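Local coordinates for putative cytoplasmic protein (Salmonella enterica subsp. enterica serovar Typhimurium, PDB 4IQN), which is of unknown function but belongs to the DUF5066 family and folds around a four-stranded antiparallel sheet flanked by helices, at residues I107-E110 with D111-V115; L161-S165 with L166-L170. All blocks are in the same frame, centred on the assembly; numbering follows the deposited sequence.

Contact 1. Residues I107-E110 with D111-V115; sequences IDIE and DLMPV
I107 and L112 meet through their methyls, CG2 of I107 lying 3.7 Å from CD1 of L112, with the two side chains roughly perpendicular. The isoleucine presents this branch because CG2 stands anti to its own backbone N, with CG1 beside that N (chi1 -54°). A second apolar touch joins I109 to V115, where CG1 of I109 lies 3.9 Å from CG2 of V115; M113, a selenomethionine, flanks it more loosely, its SE 4.3 Å from CG1 of I109. What brings I107 up to L112 is a pair of overlapping beta turns, each of the type I/III kind. D111 N bonds to D108 O at 3.0 Å but bent (136°), and L112 N to I109 O at 2.8 Å and straighter (153°). A water ties the outer flank, giving to D111 OD2 at 2.5 Å and accepting from D108 N at 2.9 Å. D108, E110 and D111 are exposed, and OD2 of D108 and OD2 of D111, 4.8 Å apart, probably repel each other mildly. Beyond the turns the chain continues through the cis peptide before P114 to V115, the residue that touches I109. Further out, Y97 of helix 93-99 touches I109 and L112 and bonds through its hydroxyl to I107 O, while F216 of helix 214-217 packs on L112 and V115.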
ATOM      1  N   ILE A 107       7.287 -12.186  23.795  1.00 32.54           N
ATOM      2  CA  ILE A 107       6.214 -11.348  24.311  1.00 35.41           C
ATOM      3  C   ILE A 107       5.230 -11.196  23.189  1.00 32.40           C
ATOM      4  O   ILE A 107       5.617 -10.784  22.098  1.00 33.96           O
ATOM      5  CB  ILE A 107       6.725  -9.953  24.721  1.00 32.44           C
ATOM      6  CG1 ILE A 107       7.883 -10.119  25.698  1.00 39.42           C
ATOM      7  CG2 ILE A 107       5.588  -9.101  25.275  1.00 33.84           C
ATOM      8  CD1 ILE A 107       7.867  -9.202  26.883  1.00 44.25           C
ATOM      9  N   ASP A 108       3.972 -11.545  23.458  1.00 35.82           N
ATOM     10  CA  ASP A 108       2.882 -11.401  22.492  1.00 34.10           C
ATOM     11  C   ASP A 108       2.668  -9.923  22.174  1.00 30.01           C
ATOM     12  O   ASP A 108       2.597  -9.082  23.088  1.00 30.21           O
ATOM     13  CB  ASP A 108       1.564 -11.999  23.051  1.00 38.90           C
ATOM     14  CG  ASP A 108       1.596 -13.555  23.180  1.00 51.12           C
ATOM     15  OD1 ASP A 108       2.337 -14.226  22.421  1.00 64.94           O
ATOM     16  OD2 ASP A 108       0.852 -14.117  24.031  1.00 57.35           O
ATOM     17  N   ILE A 109       2.549  -9.604  20.879  1.00 30.11           N
ATOM     18  CA  ILE A 109       2.369  -8.225  20.442  1.00 27.26           C
ATOM     19  C   ILE A 109       1.196  -7.547  21.175  1.00 26.38           C
ATOM     20  O   ILE A 109       1.271  -6.376  21.528  1.00 25.48           O
ATOM     21  CB  ILE A 109       2.254  -8.122  18.903  1.00 26.88           C
ATOM     22  CG1 ILE A 109       2.344  -6.660  18.453  1.00 25.67           C
ATOM     23  CG2 ILE A 109       0.963  -8.788  18.399  1.00 28.80           C
ATOM     24  CD1 ILE A 109       2.504  -6.472  16.963  1.00 28.01           C
ATOM     25  N   GLU A 110       0.134  -8.312  21.427  1.00 29.92           N
ATOM     26  CA  GLU A 110      -1.070  -7.793  22.096  1.00 30.10           C
ATOM     27  C   GLU A 110      -0.729  -7.125  23.431  1.00 31.93           C
ATOM     28  O   GLU A 110      -1.300  -6.098  23.765  1.00 35.40           O
ATOM     29  CB  GLU A 110      -2.106  -8.905  22.299  1.00 36.35           C
ATOM     30  CG  GLU A 110      -2.699  -9.453  20.994  1.00 51.96           C
ATOM     31  CD  GLU A 110      -1.873 -10.550  20.275  1.00 57.92           C
ATOM     32  OE1 GLU A 110      -0.828 -11.027  20.792  1.00 47.06           O
ATOM     33  OE2 GLU A 110      -2.287 -10.939  19.148  1.00 67.44           O
ATOM     34  N   ASP A 111       0.223  -7.689  24.165  1.00 32.36           N
ATOM     35  CA  ASP A 111       0.669  -7.124  25.456  1.00 35.90           C
ATOM     36  C   ASP A 111       1.377  -5.769  25.323  1.00 34.31           C
ATOM     37  O   ASP A 111       1.514  -5.036  26.315  1.00 35.97           O
ATOM     38  CB  ASP A 111       1.600  -8.106  26.198  1.00 39.62           C
ATOM     39  CG  ASP A 111       0.908  -9.418  26.568  1.00 44.77           C
ATOM     40  OD1 ASP A 111      -0.332  -9.533  26.477  1.00 51.81           O
ATOM     41  OD2 ASP A 111       1.612 -10.358  26.945  1.00 51.70           O
ATOM     42  N   LEU A 112       1.842  -5.438  24.121  1.00 34.32           N
ATOM     43  CA  LEU A 112       2.600  -4.194  23.935  1.00 31.76           C
ATOM     44  C   LEU A 112       1.926  -3.153  23.016  1.00 28.58           C
ATOM     45  O   LEU A 112       2.516  -2.108  22.713  1.00 26.97           O
ATOM     46  CB  LEU A 112       4.023  -4.539  23.490  1.00 31.44           C
ATOM     47  CG  LEU A 112       4.882  -5.116  24.640  1.00 31.27           C
ATOM     48  CD1 LEU A 112       6.203  -5.631  24.109  1.00 33.36           C
ATOM     49  CD2 LEU A 112       5.142  -4.101  25.750  1.00 35.35           C
HETATM   50  N   MSE A 113       0.673  -3.421  22.634  1.00 27.04           N
HETATM   51  CA  MSE A 113      -0.140  -2.505  21.833  1.00 25.39           C
HETATM   52  C   MSE A 113      -0.419  -1.228  22.581  1.00 27.61           C
HETATM   53  O   MSE A 113      -0.650  -1.285  23.793  1.00 27.67           O
HETATM   54  CB  MSE A 113      -1.385  -3.204  21.278  1.00 28.36           C
HETATM   55  CG  MSE A 113      -0.942  -4.204  20.211  1.00 26.82           C
HETATM   56 SE   MSE A 113      -0.467  -3.394  18.481  0.75 24.23          SE
HETATM   57  CE  MSE A 113      -2.255  -2.779  17.964  1.00 32.88           C
ATOM     58  N   PRO A 114      -0.708  -0.153  21.852  1.00 26.61           N
ATOM     59  CA  PRO A 114      -0.193   0.175  20.538  1.00 24.44           C
ATOM     60  C   PRO A 114       1.291   0.195  20.308  1.00 25.99           C
ATOM     61  O   PRO A 114       2.022   0.779  21.110  1.00 24.06           O
ATOM     62  CB  PRO A 114      -0.788   1.560  20.278  1.00 25.75           C
ATOM     63  CG  PRO A 114      -0.824   2.188  21.625  1.00 32.11           C
ATOM     64  CD  PRO A 114      -1.133   1.068  22.581  1.00 31.67           C
ATOM     65  N   VAL A 115       1.717  -0.437  19.213  1.00 21.85           N
ATOM     66  CA  VAL A 115       3.139  -0.430  18.861  1.00 21.67           C
ATOM     67  C   VAL A 115       3.486   0.843  18.082  1.00 21.92           C
ATOM     68  O   VAL A 115       4.431   1.562  18.425  1.00 20.39           O
ATOM     69  CB  VAL A 115       3.518  -1.693  18.088  1.00 20.33           C
ATOM     70  CG1 VAL A 115       4.973  -1.619  17.614  1.00 17.61           C
ATOM     71  CG2 VAL A 115       3.385  -2.911  18.982  1.00 24.76           C
TER
HETATM   72  O   HOH W   1       3.252 -12.130  26.199  1.00 39.11           O

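Contact 2. Residues L161-S165 with L166-L170; sequences LAESS and LVEYL
S164 and E168 form the tight part of this helix start: OE1 of E168 takes S164 N at 2.8 Å, nearly straight (165°), and S164 OG at 2.7 Å. The two donors come from opposite faces of the carboxylate plane, the hydroxyl on the anti side. S164 OG lies between its own backbone N and carbonyl carbon (chi1 59°), which turns it to the same oxygen as the N-H, and E168 reaches back from the first helical turn with its chain extended. W192 of helix 190-207 touches both side chains. Next to S164 is S165, the N-cap of helix 166-174, whose OG receives weak bonds from V167 N (3.1 Å) and E168 N (3.4 Å), while S165 O takes Y169 N at 3.0 Å in the first regular helical bond. Here the chain leaves edge strand 158-161 of the antiparallel sheet and turns into the helix. The glutamate returns to the residue preceding the N-cap, so the arrangement resembles a capping box without being the classic form. Looser packing lies on the partly exposed E163 side. CG of E163 rests 3.9 Å from CG of E168, while OE2 of E163 sits at the edge of the Y169 ring, 3.9 Å from CD1 of Y169, with carboxylate and ring planes steeply inclined (80°). R153 holds the E163 carboxylate in a salt bridge, and H130 bonds the Y169 hydroxyl. Two donors on one oxygen of a buried residue, close to the positive end of a helix, would be expected to favour the ionised form of E168.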
ATOM      1  N   LEU A 161       7.266   7.971   2.557  1.00 18.65           N
ATOM      2  CA  LEU A 161       6.574   8.075   1.265  1.00 20.17           C
ATOM      3  C   LEU A 161       7.572   7.812   0.150  1.00 19.29           C
ATOM      4  O   LEU A 161       8.680   8.369   0.128  1.00 20.63           O
ATOM      5  CB  LEU A 161       5.945   9.409   1.041  1.00 25.63           C
ATOM      6  CG  LEU A 161       4.492   9.653   1.338  1.00 31.37           C
ATOM      7  CD1 LEU A 161       4.068  10.713   0.338  1.00 30.66           C
ATOM      8  CD2 LEU A 161       3.555   8.468   1.334  1.00 24.64           C
ATOM      9  N   ALA A 162       7.165   6.958  -0.750  1.00 18.02           N
ATOM     10  CA  ALA A 162       8.040   6.443  -1.778  1.00 17.59           C
ATOM     11  C   ALA A 162       7.467   6.733  -3.203  1.00 16.29           C
ATOM     12  O   ALA A 162       7.399   7.917  -3.607  1.00 17.71           O
ATOM     13  CB  ALA A 162       8.322   4.991  -1.481  1.00 20.46           C
ATOM     14  N   GLU A 163       7.057   5.710  -3.957  1.00 16.30           N
ATOM     15  CA  GLU A 163       6.501   5.904  -5.280  1.00 16.42           C
ATOM     16  C   GLU A 163       5.279   6.845  -5.288  1.00 17.69           C
ATOM     17  O   GLU A 163       4.552   6.970  -4.274  1.00 16.44           O
ATOM     18  CB  GLU A 163       6.137   4.566  -5.911  1.00 19.64           C
ATOM     19  CG  GLU A 163       7.286   3.640  -6.287  1.00 21.83           C
ATOM     20  CD  GLU A 163       7.826   2.742  -5.178  1.00 24.42           C
ATOM     21  OE1 GLU A 163       7.519   2.912  -3.979  1.00 19.79           O
ATOM     22  OE2 GLU A 163       8.606   1.808  -5.521  1.00 30.19           O
ATOM     23  N   SER A 164       5.094   7.496  -6.429  1.00 17.76           N
ATOM     24  CA  SER A 164       4.034   8.463  -6.646  1.00 15.43           C
ATOM     25  C   SER A 164       2.669   7.763  -6.497  1.00 16.91           C
ATOM     26  O   SER A 164       1.732   8.392  -6.017  1.00 18.44           O
ATOM     27  CB  SER A 164       4.105   9.119  -8.012  1.00 17.68           C
ATOM     28  OG  SER A 164       4.030   8.187  -9.086  1.00 19.02           O
ATOM     29  N   SER A 165       2.601   6.487  -6.881  1.00 15.40           N
ATOM     30  CA  SER A 165       1.390   5.689  -6.842  1.00 16.62           C
ATOM     31  C   SER A 165       1.674   4.231  -7.056  1.00 16.76           C
ATOM     32  O   SER A 165       2.800   3.846  -7.424  1.00 15.70           O
ATOM     33  CB  SER A 165       0.468   6.133  -7.965  1.00 19.59           C
ATOM     34  OG  SER A 165       0.941   5.763  -9.250  1.00 21.36           O
ATOM     35  N   LEU A 166       0.629   3.404  -6.890  1.00 15.66           N
ATOM     36  CA  LEU A 166       0.669   2.003  -7.234  1.00 16.84           C
ATOM     37  C   LEU A 166       1.042   1.767  -8.729  1.00 15.78           C
ATOM     38  O   LEU A 166       1.662   0.752  -9.061  1.00 18.48           O
ATOM     39  CB  LEU A 166      -0.687   1.335  -6.906  1.00 18.25           C
ATOM     40  CG  LEU A 166      -0.727  -0.196  -7.012  1.00 18.73           C
ATOM     41  CD1 LEU A 166       0.304  -0.841  -6.106  1.00 20.76           C
ATOM     42  CD2 LEU A 166      -2.133  -0.696  -6.697  1.00 20.51           C
ATOM     43  N   VAL A 167       0.670   2.699  -9.599  1.00 17.67           N
ATOM     44  CA  VAL A 167       1.031   2.628 -11.006  1.00 18.27           C
ATOM     45  C   VAL A 167       2.559   2.653 -11.168  1.00 17.43           C
ATOM     46  O   VAL A 167       3.120   1.772 -11.811  1.00 16.80           O
ATOM     47  CB  VAL A 167       0.377   3.744 -11.835  1.00 19.43           C
ATOM     48  CG1 VAL A 167       0.806   3.718 -13.297  1.00 19.47           C
ATOM     49  CG2 VAL A 167      -1.162   3.633 -11.766  1.00 21.00           C
ATOM     50  N   GLU A 168       3.214   3.617 -10.566  1.00 17.02           N
ATOM     51  CA  GLU A 168       4.675   3.682 -10.616  1.00 17.25           C
ATOM     52  C   GLU A 168       5.303   2.430  -9.983  1.00 15.93           C
ATOM     53  O   GLU A 168       6.240   1.849 -10.539  1.00 17.31           O
ATOM     54  CB  GLU A 168       5.183   4.943  -9.926  1.00 16.54           C
ATOM     55  CG  GLU A 168       6.710   5.035  -9.898  1.00 16.74           C
ATOM     56  CD  GLU A 168       7.277   6.340  -9.407  1.00 19.07           C
ATOM     57  OE1 GLU A 168       6.539   7.191  -8.853  1.00 15.24           O
ATOM     58  OE2 GLU A 168       8.515   6.529  -9.570  1.00 21.25           O
ATOM     59  N   TYR A 169       4.781   2.011  -8.834  1.00 16.56           N
ATOM     60  CA  TYR A 169       5.276   0.829  -8.163  1.00 16.04           C
ATOM     61  C   TYR A 169       5.230  -0.380  -9.103  1.00 17.25           C
ATOM     62  O   TYR A 169       6.225  -1.107  -9.266  1.00 18.56           O
ATOM     63  CB  TYR A 169       4.494   0.570  -6.852  1.00 16.52           C
ATOM     64  CG  TYR A 169       4.772  -0.767  -6.230  1.00 16.45           C
ATOM     65  CD1 TYR A 169       5.898  -0.975  -5.432  1.00 19.91           C
ATOM     66  CD2 TYR A 169       3.936  -1.860  -6.464  1.00 17.92           C
ATOM     67  CE1 TYR A 169       6.178  -2.203  -4.886  1.00 19.88           C
ATOM     68  CE2 TYR A 169       4.180  -3.094  -5.905  1.00 16.83           C
ATOM     69  CZ  TYR A 169       5.307  -3.285  -5.112  1.00 19.82           C
ATOM     70  OH  TYR A 169       5.588  -4.527  -4.570  1.00 20.17           O
ATOM     71  N   LEU A 170       4.084  -0.607  -9.748  1.00 17.12           N
ATOM     72  CA  LEU A 170       3.942  -1.776 -10.591  1.00 18.33           C
ATOM     73  C   LEU A 170       4.789  -1.725 -11.870  1.00 20.46           C
ATOM     74  O   LEU A 170       5.324  -2.766 -12.294  1.00 20.77           O
ATOM     75  CB  LEU A 170       2.468  -2.034 -10.926  1.00 21.86           C
ATOM     76  CG  LEU A 170       1.686  -2.568  -9.741  1.00 23.56           C
ATOM     77  CD1 LEU A 170       0.228  -2.706 -10.181  1.00 27.52           C
ATOM     78  CD2 LEU A 170       2.199  -3.910  -9.231  1.00 28.16           C
TER

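How the contacts relate
Each contact is local, made within one continuous stretch of chain, yet they occupy different places: the centre of contact 1 is about 23 Å from the chain centre, that of contact 2 about 9 Å. Contact 1 is partly buried, through L112 and V115; contact 2 is buried. Their centres are about 31 Å apart and their nearest atoms about 17 Å, without touching. Residues 107-115 belong to a loop between helix 93-99 and strand 124-128, whereas residues 161-170 carry an edge strand of the sheet into a helix. The chemistry follows the setting. In contact 1 the acidic residues are exposed and one is bridged by water; in contact 2 the buried E168 is met by serine donors, and the partly exposed E163 by an arginine.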